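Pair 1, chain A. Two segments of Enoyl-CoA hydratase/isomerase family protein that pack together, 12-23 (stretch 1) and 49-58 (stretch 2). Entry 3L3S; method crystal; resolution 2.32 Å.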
# COMPACT_ATOMS: atom_id res chain seq x y z
N VAL A 12 -22.02 -26.87 -0.84
CA VAL A 12 -23.10 -26.84 -1.83
C VAL A 12 -22.63 -26.13 -3.10
O VAL A 12 -22.14 -25.00 -3.04
CB VAL A 12 -24.44 -26.14 -1.34
CG1 VAL A 12 -25.28 -27.09 -0.50
CG2 VAL A 12 -24.15 -24.87 -0.56
N LEU A 13 -22.75 -26.81 -4.24
CA LEU A 13 -22.35 -26.26 -5.54
C LEU A 13 -23.58 -25.84 -6.34
O LEU A 13 -24.51 -26.62 -6.51
CB LEU A 13 -21.53 -27.29 -6.34
CG LEU A 13 -20.93 -26.88 -7.69
CD1 LEU A 13 -19.81 -25.88 -7.49
CD2 LEU A 13 -20.41 -28.11 -8.42
N SER A 14 -23.56 -24.60 -6.84
CA SER A 14 -24.65 -24.04 -7.63
C SER A 14 -24.10 -23.10 -8.71
O SER A 14 -23.57 -22.02 -8.39
CB SER A 14 -25.63 -23.28 -6.72
OG SER A 14 -26.65 -22.63 -7.47
N GLU A 15 -24.25 -23.50 -9.97
CA GLU A 15 -23.79 -22.76 -11.16
C GLU A 15 -22.32 -22.31 -11.07
O GLU A 15 -22.00 -21.13 -11.24
CB GLU A 15 -24.71 -21.55 -11.45
CG GLU A 15 -26.18 -21.87 -11.77
CD GLU A 15 -26.98 -20.63 -12.16
OE1 GLU A 15 -26.84 -19.57 -11.51
OE2 GLU A 15 -27.77 -20.71 -13.13
N GLY A 16 -21.44 -23.26 -10.75
CA GLY A 16 -20.01 -22.98 -10.63
C GLY A 16 -19.54 -22.38 -9.31
O GLY A 16 -18.34 -22.35 -9.04
N VAL A 17 -20.48 -21.91 -8.50
CA VAL A 17 -20.18 -21.31 -7.21
C VAL A 17 -20.21 -22.34 -6.09
O VAL A 17 -21.24 -22.99 -5.88
CB VAL A 17 -21.19 -20.17 -6.88
CG1 VAL A 17 -20.75 -19.39 -5.66
CG2 VAL A 17 -21.36 -19.25 -8.07
N LEU A 18 -19.08 -22.51 -5.40
CA LEU A 18 -18.97 -23.44 -4.27
C LEU A 18 -18.93 -22.66 -2.95
O LEU A 18 -17.96 -21.96 -2.64
CB LEU A 18 -17.73 -24.35 -4.40
CG LEU A 18 -17.32 -25.29 -3.25
CD1 LEU A 18 -18.42 -26.27 -2.84
CD2 LEU A 18 -16.08 -26.04 -3.64
N THR A 19 -20.00 -22.79 -2.18
CA THR A 19 -20.13 -22.12 -0.90
C THR A 19 -19.73 -23.05 0.23
O THR A 19 -20.25 -24.16 0.35
CB THR A 19 -21.56 -21.55 -0.70
OG1 THR A 19 -21.82 -20.58 -1.73
CG2 THR A 19 -21.70 -20.85 0.65
N LEU A 20 -18.74 -22.59 0.98
CA LEU A 20 -18.19 -23.28 2.14
C LEU A 20 -18.80 -22.60 3.36
O LEU A 20 -18.47 -21.46 3.69
CB LEU A 20 -16.66 -23.17 2.14
CG LEU A 20 -15.90 -23.77 0.94
CD1 LEU A 20 -14.37 -23.61 1.10
CD2 LEU A 20 -16.25 -25.23 0.77
N THR A 21 -19.76 -23.29 3.96
CA THR A 21 -20.45 -22.78 5.13
C THR A 21 -19.89 -23.42 6.41
O THR A 21 -20.17 -24.58 6.72
CB THR A 21 -21.98 -22.95 4.98
OG1 THR A 21 -22.41 -22.27 3.79
CG2 THR A 21 -22.73 -22.37 6.15
N LEU A 22 -19.06 -22.64 7.10
CA LEU A 22 -18.40 -23.04 8.34
C LEU A 22 -19.37 -23.49 9.45
O LEU A 22 -20.27 -22.74 9.84
CB LEU A 22 -17.52 -21.88 8.85
CG LEU A 22 -16.03 -21.75 8.49
CD1 LEU A 22 -15.78 -21.78 7.00
CD2 LEU A 22 -15.51 -20.47 9.10
N GLY A 23 -19.20 -24.72 9.92
CA GLY A 23 -20.05 -25.24 10.98
C GLY A 23 -19.53 -24.87 12.37
O GLY A 23 -18.80 -23.88 12.51
N ASP A 49 -13.17 -29.06 -12.23
CA ASP A 49 -13.52 -28.17 -13.34
C ASP A 49 -14.91 -27.54 -13.18
O ASP A 49 -15.20 -26.51 -13.80
CB ASP A 49 -13.49 -28.92 -14.68
CG ASP A 49 -12.07 -29.18 -15.19
OD1 ASP A 49 -11.19 -29.55 -14.39
OD2 ASP A 49 -11.86 -29.03 -16.41
N HIS A 50 -15.75 -28.17 -12.35
CA HIS A 50 -17.11 -27.71 -12.08
C HIS A 50 -17.13 -26.53 -11.12
O HIS A 50 -18.02 -25.68 -11.19
CB HIS A 50 -17.98 -28.84 -11.54
CG HIS A 50 -18.63 -29.67 -12.61
ND1 HIS A 50 -18.08 -30.84 -13.08
CD2 HIS A 50 -19.78 -29.48 -13.30
CE1 HIS A 50 -18.86 -31.34 -14.03
NE2 HIS A 50 -19.90 -30.53 -14.18
N VAL A 51 -16.14 -26.50 -10.23
CA VAL A 51 -15.98 -25.42 -9.25
C VAL A 51 -15.22 -24.27 -9.92
O VAL A 51 -14.05 -24.41 -10.27
CB VAL A 51 -15.20 -25.90 -8.00
CG1 VAL A 51 -14.94 -24.73 -7.03
CG2 VAL A 51 -15.97 -27.01 -7.31
N HIS A 52 -15.90 -23.15 -10.11
CA HIS A 52 -15.30 -21.98 -10.74
C HIS A 52 -14.90 -20.91 -9.72
O HIS A 52 -13.87 -20.26 -9.88
CB HIS A 52 -16.25 -21.38 -11.78
CG HIS A 52 -16.53 -22.26 -12.97
ND1 HIS A 52 -17.28 -21.83 -14.04
CD2 HIS A 52 -16.19 -23.54 -13.24
CE1 HIS A 52 -17.40 -22.81 -14.92
NE2 HIS A 52 -16.75 -23.86 -14.46
N VAL A 53 -15.75 -20.69 -8.72
CA VAL A 53 -15.51 -19.70 -7.66
C VAL A 53 -15.82 -20.23 -6.27
O VAL A 53 -16.71 -21.07 -6.10
CB VAL A 53 -16.30 -18.37 -7.90
CG1 VAL A 53 -15.71 -17.58 -9.03
CG2 VAL A 53 -17.72 -18.65 -8.26
N LEU A 54 -15.07 -19.76 -5.27
CA LEU A 54 -15.24 -20.16 -3.88
C LEU A 54 -15.82 -19.05 -3.01
O LEU A 54 -15.40 -17.89 -3.13
CB LEU A 54 -13.90 -20.57 -3.25
CG LEU A 54 -13.12 -21.86 -3.53
CD1 LEU A 54 -13.88 -23.03 -3.01
CD2 LEU A 54 -12.77 -22.01 -5.00
N VAL A 55 -16.79 -19.40 -2.17
CA VAL A 55 -17.39 -18.48 -1.21
C VAL A 55 -17.23 -19.12 0.17
O VAL A 55 -17.55 -20.28 0.35
CB VAL A 55 -18.91 -18.19 -1.48
CG1 VAL A 55 -19.49 -17.32 -0.35
CG2 VAL A 55 -19.10 -17.46 -2.82
N ILE A 56 -16.64 -18.37 1.10
CA ILE A 56 -16.42 -18.81 2.47
C ILE A 56 -17.34 -18.00 3.37
O ILE A 56 -17.18 -16.80 3.54
CB ILE A 56 -14.93 -18.66 2.89
CG1 ILE A 56 -14.05 -19.55 2.00
CG2 ILE A 56 -14.73 -19.05 4.37
CD1 ILE A 56 -12.55 -19.37 2.18
N HIS A 57 -18.31 -18.69 3.95
CA HIS A 57 -19.31 -18.07 4.81
C HIS A 57 -19.27 -18.63 6.24
O HIS A 57 -19.42 -19.84 6.45
CB HIS A 57 -20.71 -18.29 4.18
CG HIS A 57 -21.83 -17.51 4.81
ND1 HIS A 57 -23.16 -17.82 4.57
CD2 HIS A 57 -21.85 -16.44 5.64
CE1 HIS A 57 -23.94 -16.97 5.21
NE2 HIS A 57 -23.17 -16.12 5.87
N GLY A 58 -19.04 -17.73 7.19
CA GLY A 58 -19.07 -18.05 8.61
C GLY A 58 -20.33 -17.31 9.02
O GLY A 58 -20.25 -16.10 9.27

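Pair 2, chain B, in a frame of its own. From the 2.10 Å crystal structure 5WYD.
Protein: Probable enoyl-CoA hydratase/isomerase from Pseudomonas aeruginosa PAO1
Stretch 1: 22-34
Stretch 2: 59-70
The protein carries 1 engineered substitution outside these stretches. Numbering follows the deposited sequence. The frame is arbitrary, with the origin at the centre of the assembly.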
# COMPACT_ATOMS: atom_id res chain seq x y z
N GLU B 22 -23.55 25.39 20.44
CA GLU B 22 -23.23 26.33 21.50
C GLU B 22 -21.73 26.53 21.52
O GLU B 22 -20.97 25.57 21.34
CB GLU B 22 -23.71 25.81 22.84
CG GLU B 22 -25.19 25.63 22.88
CD GLU B 22 -25.63 24.97 24.15
OE1 GLU B 22 -26.82 24.65 24.26
OE2 GLU B 22 -24.76 24.77 25.03
N LYS B 23 -21.29 27.78 21.64
CA LYS B 23 -19.86 28.06 21.68
C LYS B 23 -19.42 28.44 23.09
O LYS B 23 -19.93 29.40 23.67
CB LYS B 23 -19.48 29.16 20.69
CG LYS B 23 -18.03 29.55 20.78
CD LYS B 23 -17.72 30.64 19.80
CE LYS B 23 -16.24 31.04 19.81
NZ LYS B 23 -15.66 31.57 21.09
N HIS B 24 -18.49 27.67 23.64
CA HIS B 24 -17.88 28.00 24.92
C HIS B 24 -16.40 28.20 24.65
O HIS B 24 -15.70 27.24 24.30
CB HIS B 24 -18.13 26.91 25.96
CG HIS B 24 -19.56 26.50 26.09
ND1 HIS B 24 -20.47 27.19 26.88
CD2 HIS B 24 -20.24 25.45 25.56
CE1 HIS B 24 -21.64 26.59 26.80
NE2 HIS B 24 -21.53 25.53 26.02
N GLY B 25 -15.90 29.42 24.88
CA GLY B 25 -14.49 29.68 24.61
C GLY B 25 -14.18 29.35 23.17
O GLY B 25 -14.83 29.84 22.24
N HIS B 26 -13.14 28.55 22.96
CA HIS B 26 -12.75 28.06 21.65
C HIS B 26 -13.34 26.71 21.34
O HIS B 26 -12.98 26.10 20.34
CB HIS B 26 -11.23 28.02 21.51
CG HIS B 26 -10.59 29.37 21.53
ND1 HIS B 26 -9.87 29.84 22.61
CD2 HIS B 26 -10.49 30.32 20.57
CE1 HIS B 26 -9.40 31.04 22.33
NE2 HIS B 26 -9.75 31.35 21.10
N THR B 27 -14.22 26.20 22.18
CA THR B 27 -14.81 24.88 21.98
C THR B 27 -16.23 25.08 21.48
O THR B 27 -16.98 25.90 22.02
CB THR B 27 -14.76 24.09 23.28
OG1 THR B 27 -13.40 23.95 23.68
CG2 THR B 27 -15.36 22.69 23.13
N ALA B 28 -16.58 24.37 20.41
CA ALA B 28 -17.92 24.44 19.85
C ALA B 28 -18.71 23.19 20.22
O ALA B 28 -18.27 22.07 19.94
CB ALA B 28 -17.87 24.59 18.33
N LEU B 29 -19.87 23.39 20.84
CA LEU B 29 -20.73 22.30 21.30
C LEU B 29 -21.87 22.06 20.34
O LEU B 29 -22.69 22.95 20.10
CB LEU B 29 -21.30 22.60 22.68
CG LEU B 29 -22.40 21.61 23.09
CD1 LEU B 29 -21.93 20.17 23.13
CD2 LEU B 29 -22.99 22.05 24.42
N ILE B 30 -21.93 20.84 19.83
CA ILE B 30 -22.96 20.39 18.90
C ILE B 30 -23.76 19.30 19.57
O ILE B 30 -23.20 18.29 19.99
CB ILE B 30 -22.34 19.84 17.62
CG1 ILE B 30 -21.31 20.84 17.11
CG2 ILE B 30 -23.44 19.54 16.65
CD1 ILE B 30 -20.57 20.35 15.90
N THR B 31 -25.08 19.46 19.61
CA THR B 31 -25.92 18.45 20.21
C THR B 31 -26.91 17.96 19.17
O THR B 31 -27.51 18.77 18.45
CB THR B 31 -26.64 19.02 21.43
OG1 THR B 31 -25.66 19.42 22.40
CG2 THR B 31 -27.49 17.93 22.07
N ILE B 32 -26.97 16.64 19.01
CA ILE B 32 -28.01 16.03 18.20
C ILE B 32 -29.30 16.10 18.99
O ILE B 32 -29.36 15.61 20.12
CB ILE B 32 -27.71 14.56 17.92
CG1 ILE B 32 -26.27 14.36 17.57
CG2 ILE B 32 -28.62 14.06 16.80
CD1 ILE B 32 -25.95 12.91 17.46
N ASN B 33 -30.35 16.59 18.37
CA ASN B 33 -31.62 16.75 19.04
C ASN B 33 -32.71 16.22 18.12
O ASN B 33 -33.49 16.99 17.56
CB ASN B 33 -31.83 18.20 19.43
CG ASN B 33 -32.99 18.40 20.33
OD1 ASN B 33 -33.72 17.47 20.66
ND2 ASN B 33 -33.17 19.64 20.76
N HIS B 34 -32.78 14.91 17.98
CA HIS B 34 -33.79 14.29 17.15
C HIS B 34 -34.63 13.39 18.05
O HIS B 34 -34.09 12.45 18.65
CB HIS B 34 -33.15 13.50 16.01
CG HIS B 34 -34.13 13.00 14.99
ND1 HIS B 34 -34.40 11.67 14.84
CD2 HIS B 34 -34.96 13.66 14.16
CE1 HIS B 34 -35.32 11.52 13.90
NE2 HIS B 34 -35.68 12.71 13.48
N ASP B 59 -11.27 30.14 12.92
CA ASP B 59 -10.03 29.94 13.66
C ASP B 59 -10.22 30.09 15.16
O ASP B 59 -9.29 29.81 15.92
CB ASP B 59 -8.96 30.94 13.22
CG ASP B 59 -8.64 30.80 11.76
OD1 ASP B 59 -9.28 29.96 11.10
OD2 ASP B 59 -7.74 31.51 11.28
N ASP B 60 -11.41 30.49 15.58
CA ASP B 60 -11.77 30.69 16.98
C ASP B 60 -12.14 29.40 17.66
O ASP B 60 -12.56 29.42 18.82
CB ASP B 60 -12.95 31.66 17.07
CG ASP B 60 -13.12 32.22 18.46
OD1 ASP B 60 -12.14 32.14 19.23
OD2 ASP B 60 -14.20 32.76 18.76
N ILE B 61 -12.19 28.31 16.94
CA ILE B 61 -12.56 27.04 17.53
C ILE B 61 -11.39 26.08 17.49
O ILE B 61 -10.86 25.76 16.42
CB ILE B 61 -13.77 26.44 16.83
CG1 ILE B 61 -14.92 27.39 17.09
CG2 ILE B 61 -13.99 25.07 17.40
CD1 ILE B 61 -15.16 27.59 18.58
N TYR B 62 -10.99 25.59 18.66
CA TYR B 62 -9.92 24.63 18.73
C TYR B 62 -10.39 23.25 19.12
O TYR B 62 -9.63 22.29 18.93
CB TYR B 62 -8.83 25.09 19.70
CG TYR B 62 -8.41 26.52 19.51
CD1 TYR B 62 -8.23 27.04 18.25
CD2 TYR B 62 -8.11 27.32 20.60
CE1 TYR B 62 -7.82 28.34 18.07
CE2 TYR B 62 -7.69 28.62 20.43
CZ TYR B 62 -7.55 29.13 19.16
OH TYR B 62 -7.13 30.43 18.95
N ALA B 63 -11.59 23.11 19.65
CA ALA B 63 -12.08 21.81 20.07
C ALA B 63 -13.54 21.64 19.68
O ALA B 63 -14.23 22.62 19.40
CB ALA B 63 -11.91 21.59 21.58
N LEU B 64 -13.96 20.39 19.56
CA LEU B 64 -15.34 20.02 19.26
C LEU B 64 -15.84 18.94 20.21
O LEU B 64 -15.09 18.03 20.57
CB LEU B 64 -15.46 19.55 17.81
CG LEU B 64 -16.77 19.14 17.15
CD1 LEU B 64 -16.51 19.13 15.67
CD2 LEU B 64 -17.25 17.76 17.58
N VAL B 65 -17.10 19.06 20.64
CA VAL B 65 -17.76 18.09 21.49
C VAL B 65 -19.12 17.77 20.87
O VAL B 65 -19.77 18.67 20.31
CB VAL B 65 -17.91 18.59 22.94
CG1 VAL B 65 -18.69 17.59 23.81
CG2 VAL B 65 -16.52 18.87 23.54
N VAL B 66 -19.47 16.49 20.85
CA VAL B 66 -20.79 16.03 20.40
C VAL B 66 -21.39 15.12 21.47
O VAL B 66 -20.75 14.16 21.91
CB VAL B 66 -20.72 15.30 19.05
CG1 VAL B 66 -20.27 16.25 17.99
CG2 VAL B 66 -19.76 14.14 19.13
N THR B 67 -22.64 15.38 21.83
CA THR B 67 -23.34 14.59 22.84
C THR B 67 -24.78 14.39 22.39
O THR B 67 -25.30 15.15 21.56
CB THR B 67 -23.30 15.26 24.23
OG1 THR B 67 -23.73 14.33 25.24
CG2 THR B 67 -24.22 16.45 24.27
N GLY B 68 -25.41 13.35 22.91
CA GLY B 68 -26.79 13.07 22.56
C GLY B 68 -27.78 13.76 23.49
O GLY B 68 -27.66 13.71 24.71
N GLN B 69 -28.76 14.41 22.88
CA GLN B 69 -29.80 15.08 23.65
C GLN B 69 -30.47 14.09 24.61
O GLN B 69 -30.75 12.94 24.26
CB GLN B 69 -30.81 15.70 22.70
CG GLN B 69 -31.91 16.46 23.37
CD GLN B 69 -33.17 15.64 23.45
OE1 GLN B 69 -33.36 14.68 22.70
NE2 GLN B 69 -34.03 15.99 24.38
N GLY B 70 -30.67 14.54 25.85
CA GLY B 70 -31.29 13.71 26.84
C GLY B 70 -30.31 12.72 27.42
O GLY B 70 -29.26 12.41 26.84

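In both pairs a hairpin strand lies parallel to a second strand of the same chain. The strand axes approach to 4.6 Å in pair 1 and 4.7 Å in pair 2, at 20° and 18°. The central backbones superpose with an RMSD of 0.5 Å.

The ladder of hydrogen bonds follows the same register. In pair 1, Leu A18 N donates to Val A53 O (2.9 Å), and Val A55 N to Leu A18 O (2.9 Å). The matching bonds in pair 2 are longer: Ala B28 N to Ala B63 O is 3.1 Å, and Val B65 N to Ala B28 O is 3.3 Å and weak.

The turns differ. Ser A14 to Val A17 is type I', and His B24 to Thr B27 is type II'. Gly A16 matches His B26. Both carbonyls accept two backbone bonds: His A52 N lies 2.8 Å and Val A53 N 3.1 Å from Gly A16 O, while Tyr B62 N lies 2.7 Å and Ala B63 N, weakly, 3.4 Å from His B26 O. Gly A16 has positive phi, and its CA sits over one face of the His A52 ring. His B26 instead brings a ring, which stacks offset on Tyr B62, the match of His A52. The centroids are 4.0 Å apart.

Leu A13 matches Lys B23. Leu A13 CD1 meets Val A51 CG2 at 4.0 Å, an apolar contact. Lys B23 also keeps to the matching neighbour, CE to Ile B61 CD1 at 3.8 Å, and adds a salt bridge to Asp B60, whose atom positions are less certain.

Leu A18 matches Ala B28. The leucine spans two neighbours: its CD2 is 3.8 Å from both Val A51 CG2 and Leu A54 CD1. Ala B28 is short, and the larger Ile B61, matching Val A51, meets it, CG2 to Ala B28 CB at 4.0 Å.

On the same face, Leu A20 matches Ile B30. Leu A20 CD1 touches Leu A54 CD1 and Ile A56 CG1, each at 4.2 Å. Ile B30 uses CD1 against Leu B64 CG and CB against Val B66 CG1, also 4.2 Å each.

On the other face, Val A17 matches Thr B27. Val A17 CG2 packs on Val A53 CG2 at 3.7 Å. Thr B27 OG1 lies 3.5 Å from the smaller Ala B63, at CB. Thr A19 matches Leu B29. Thr A19 OG1 is 3.8 Å from Val A55 CB. Leu B29 reaches the equivalent valine with its tip, CD1 to Val B65 CG1 at 4.2 Å. Thr A21 and Thr B31 are the same residue, but their matched partners are His A57 and Thr B67.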